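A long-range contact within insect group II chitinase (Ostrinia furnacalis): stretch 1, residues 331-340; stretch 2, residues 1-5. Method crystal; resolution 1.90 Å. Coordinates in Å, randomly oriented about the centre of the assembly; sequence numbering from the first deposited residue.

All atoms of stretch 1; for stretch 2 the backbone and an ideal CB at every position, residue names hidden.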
# COMPACT_ATOMS: atom_id res chain seq x y z
N TYR A 331 -15.78 8.22 -28.93
CA TYR A 331 -14.93 9.41 -29.01
C TYR A 331 -13.65 9.12 -29.77
O TYR A 331 -13.22 9.91 -30.62
CB TYR A 331 -14.61 9.89 -27.59
CG TYR A 331 -13.65 11.06 -27.50
CD1 TYR A 331 -14.11 12.37 -27.56
CD2 TYR A 331 -12.29 10.85 -27.31
CE1 TYR A 331 -13.24 13.43 -27.45
CE2 TYR A 331 -11.41 11.91 -27.21
CZ TYR A 331 -11.89 13.20 -27.27
OH TYR A 331 -11.03 14.27 -27.16
N VAL A 332 -13.00 7.99 -29.46
CA VAL A 332 -11.81 7.56 -30.19
C VAL A 332 -12.09 7.46 -31.68
O VAL A 332 -11.30 7.90 -32.52
CB VAL A 332 -11.30 6.22 -29.62
CG1 VAL A 332 -10.37 5.53 -30.62
CG2 VAL A 332 -10.59 6.46 -28.28
N ARG A 333 -13.24 6.88 -32.04
CA ARG A 333 -13.53 6.71 -33.45
C ARG A 333 -13.87 8.05 -34.10
O ARG A 333 -13.40 8.33 -35.21
CB ARG A 333 -14.66 5.70 -33.63
CG ARG A 333 -14.76 5.20 -35.03
CD ARG A 333 -15.53 3.92 -35.10
NE ARG A 333 -15.74 3.53 -36.48
CZ ARG A 333 -16.19 2.34 -36.86
NH1 ARG A 333 -16.48 1.42 -35.95
NH2 ARG A 333 -16.35 2.08 -38.15
N ALA A 334 -14.64 8.89 -33.42
CA ALA A 334 -15.00 10.19 -33.98
C ALA A 334 -13.78 11.08 -34.17
O ALA A 334 -13.66 11.77 -35.19
CB ALA A 334 -16.03 10.89 -33.09
N MET A 335 -12.87 11.09 -33.19
CA MET A 335 -11.61 11.83 -33.25
C MET A 335 -10.57 11.17 -34.15
O MET A 335 -9.50 11.75 -34.35
CB MET A 335 -11.04 11.99 -31.84
CG MET A 335 -11.81 12.93 -30.94
SD MET A 335 -11.47 14.67 -31.30
CE MET A 335 -9.82 14.80 -30.64
N GLU A 336 -10.86 9.97 -34.67
CA GLU A 336 -9.93 9.24 -35.55
C GLU A 336 -8.58 9.00 -34.87
O GLU A 336 -7.51 9.22 -35.44
CB GLU A 336 -9.76 9.98 -36.88
CG GLU A 336 -11.09 10.22 -37.60
CD GLU A 336 -10.94 11.04 -38.87
OE1 GLU A 336 -11.45 10.59 -39.92
OE2 GLU A 336 -10.34 12.13 -38.81
N LEU A 337 -8.64 8.51 -33.63
CA LEU A 337 -7.44 8.24 -32.85
C LEU A 337 -6.96 6.82 -33.15
O LEU A 337 -7.49 6.13 -34.02
CB LEU A 337 -7.73 8.45 -31.37
CG LEU A 337 -8.29 9.83 -31.02
CD1 LEU A 337 -8.56 9.95 -29.52
CD2 LEU A 337 -7.36 10.93 -31.50
N GLY A 338 -5.93 6.37 -32.43
CA GLY A 338 -5.36 5.06 -32.69
C GLY A 338 -6.11 3.90 -32.07
O GLY A 338 -6.03 2.77 -32.57
N GLY A 339 -6.83 4.14 -30.98
CA GLY A 339 -7.60 3.07 -30.37
C GLY A 339 -7.85 3.37 -28.90
O GLY A 339 -7.71 4.50 -28.45
N SER A 340 -8.24 2.31 -28.18
CA SER A 340 -8.52 2.40 -26.75
C SER A 340 -7.63 1.43 -25.99
O SER A 340 -7.20 0.41 -26.53
CB SER A 340 -10.00 2.08 -26.44
OG SER A 340 -10.89 3.04 -26.98
N UNK A 1 -7.40 -3.71 -38.65
CA UNK A 1 -6.34 -3.16 -37.82
C UNK A 1 -6.40 -1.63 -37.83
O UNK A 1 -5.44 -0.92 -37.49
CB UNK A 1 -4.97 -3.65 -38.30
N UNK A 2 -7.58 -1.07 -38.17
CA UNK A 2 -7.77 0.40 -38.10
C UNK A 2 -7.69 0.94 -36.67
O UNK A 2 -7.10 1.92 -36.46
CB UNK A 2 -9.12 0.78 -38.70
N UNK A 3 -8.32 0.28 -35.73
CA UNK A 3 -8.28 0.72 -34.34
C UNK A 3 -7.69 -0.37 -33.47
O UNK A 3 -7.98 -1.55 -33.65
CB UNK A 3 -9.68 1.10 -33.85
N UNK A 4 -6.85 0.03 -32.52
CA UNK A 4 -6.26 -0.91 -31.58
C UNK A 4 -7.11 -1.02 -30.31
O UNK A 4 -7.77 -0.07 -29.90
CB UNK A 4 -4.83 -0.48 -31.23
N UNK A 5 -7.09 -2.21 -29.71
CA UNK A 5 -7.60 -2.39 -28.35
C UNK A 5 -6.44 -2.97 -27.56
O UNK A 5 -6.10 -4.15 -27.71
CB UNK A 5 -8.84 -3.29 -28.30

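Stretch 1 brings a helix to an end and then starts a strand. Glu336, with positive phi (58°), closes a Schellman motif in which Leu337 N donates to Val332 O (2.9 Å between these atoms) and Glu336 N to Arg333 O (3.1 Å). The chain then turns into Gly339 and Ser340, beside which stretch 2 runs parallel.

Position 1 has nothing of stretch 1 within 5.5 Å of its ideal CB, so the visible atoms set no preference. It is Glu1, poorly ordered and without contact here.

At position 2 the ideal CB is again more than 5.5 Å from stretch 1, and CA-to-CB points sideways. A short side chain would reach nothing; a long one could approach the carboxylate of Glu336, which favours a basic group, although the guanidinium of Arg333 argues the other way. The residue is Arg2, extended with chi1 to chi3 all t. Its end comes nearer than its CB and meets both charges: NH2 lies 4.3 Å from Glu336 OE1, beyond salt-bridge range, and NH1 lies 4.0 Å from Arg333 NE, a like-charge approach near the plane of the Arg2 guanidinium.

Position 3 offers more. Its CB points sideways, 4.2 Å from Gly338 O and 4.5 Å from Gly339 CA, and beyond it lies a space bordered by Val332, the aliphatic part of Arg333 and the Leu337 carbonyl. A sizeable apolar side chain suits this site; leucine, methionine or an aromatic could all be considered. The deposited Phe3, with chi1 m, swings its ring into that space and has 98 Å² covered by stretch 1, the largest such area in either stretch. CZ lies 3.6 Å from Arg333 CG, and CD1 4.2 Å from Val332 CG1. The edge of the ring meets Leu337 O, 3.2 Å from CE1, so the slightly positive rim faces a carbonyl oxygen.

Position 4 is fixed chiefly by its backbone. Its N donates to Gly338 O (2.9 Å, 171°) and its O accepts from Ser340 N (3.0 Å, 155°), bracketing Gly339 in a parallel bridge with CA atoms 4.4 Å apart. That O also lies 3.2 Å from Gly339 CA; an ideal CB on Gly339 would come within 2.1 Å of it, a clash. The missing side chain leaves room for this close pairing. CA-to-CB at position 4 points to the face of the sheet on which a side chain of Gly339 would lie; its ideal CB is 3.7 Å from Gly338 O and 4.6 Å from Gly339 CA, and with no side chain on either glycine to crowd it, several side chains could be accommodated, a long one with a donor among them. The residue is Lys4, whose chi4 of 61° (p) brings NZ to a water at 3.1 Å. The water accepts from NZ and donates to Gly338 O (2.8 Å from the water O) and Arg2 O (3.0 Å from it), linking the stretches.

Position 5 pairs with Ser340, CA to CA 5.1 Å, and both CBs point to the same face of the sheet. Its phi/psi of -123/103 is extended, and beta-branched residues would be natural, though not required. It is Val5, chi1 t; its CA makes a CA-H...O contact with Ser340 O at 3.4 Å.

Stretch 2 (1-5) ERFKV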
# COMPACT_ATOMS: atom_id res chain seq x y z
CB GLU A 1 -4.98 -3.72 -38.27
CG GLU A 1 -4.15 -2.84 -39.20
CD GLU A 1 -2.87 -3.52 -39.66
OE1 GLU A 1 -1.78 -2.99 -39.34
OE2 GLU A 1 -2.95 -4.57 -40.33
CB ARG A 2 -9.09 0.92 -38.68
CG ARG A 2 -9.21 2.43 -38.80
CD ARG A 2 -10.61 2.85 -39.31
NE ARG A 2 -10.71 4.20 -39.82
CZ ARG A 2 -11.66 5.08 -39.50
NH1 ARG A 2 -12.61 4.74 -38.66
NH2 ARG A 2 -11.67 6.29 -40.01
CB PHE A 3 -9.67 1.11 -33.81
CG PHE A 3 -10.26 2.33 -34.48
CD1 PHE A 3 -9.73 3.59 -34.25
CD2 PHE A 3 -11.34 2.21 -35.35
CE1 PHE A 3 -10.26 4.70 -34.87
CE2 PHE A 3 -11.87 3.32 -35.97
CZ PHE A 3 -11.33 4.57 -35.73
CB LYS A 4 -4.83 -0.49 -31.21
CG LYS A 4 -3.88 -0.36 -32.39
CD LYS A 4 -2.48 0.07 -31.92
CE LYS A 4 -1.47 0.01 -33.06
NZ LYS A 4 -1.83 0.91 -34.18
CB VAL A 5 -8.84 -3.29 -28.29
CG1 VAL A 5 -9.31 -3.45 -26.84
CG2 VAL A 5 -9.97 -2.70 -29.13
O HOH W 1 -4.55 2.19 -34.93
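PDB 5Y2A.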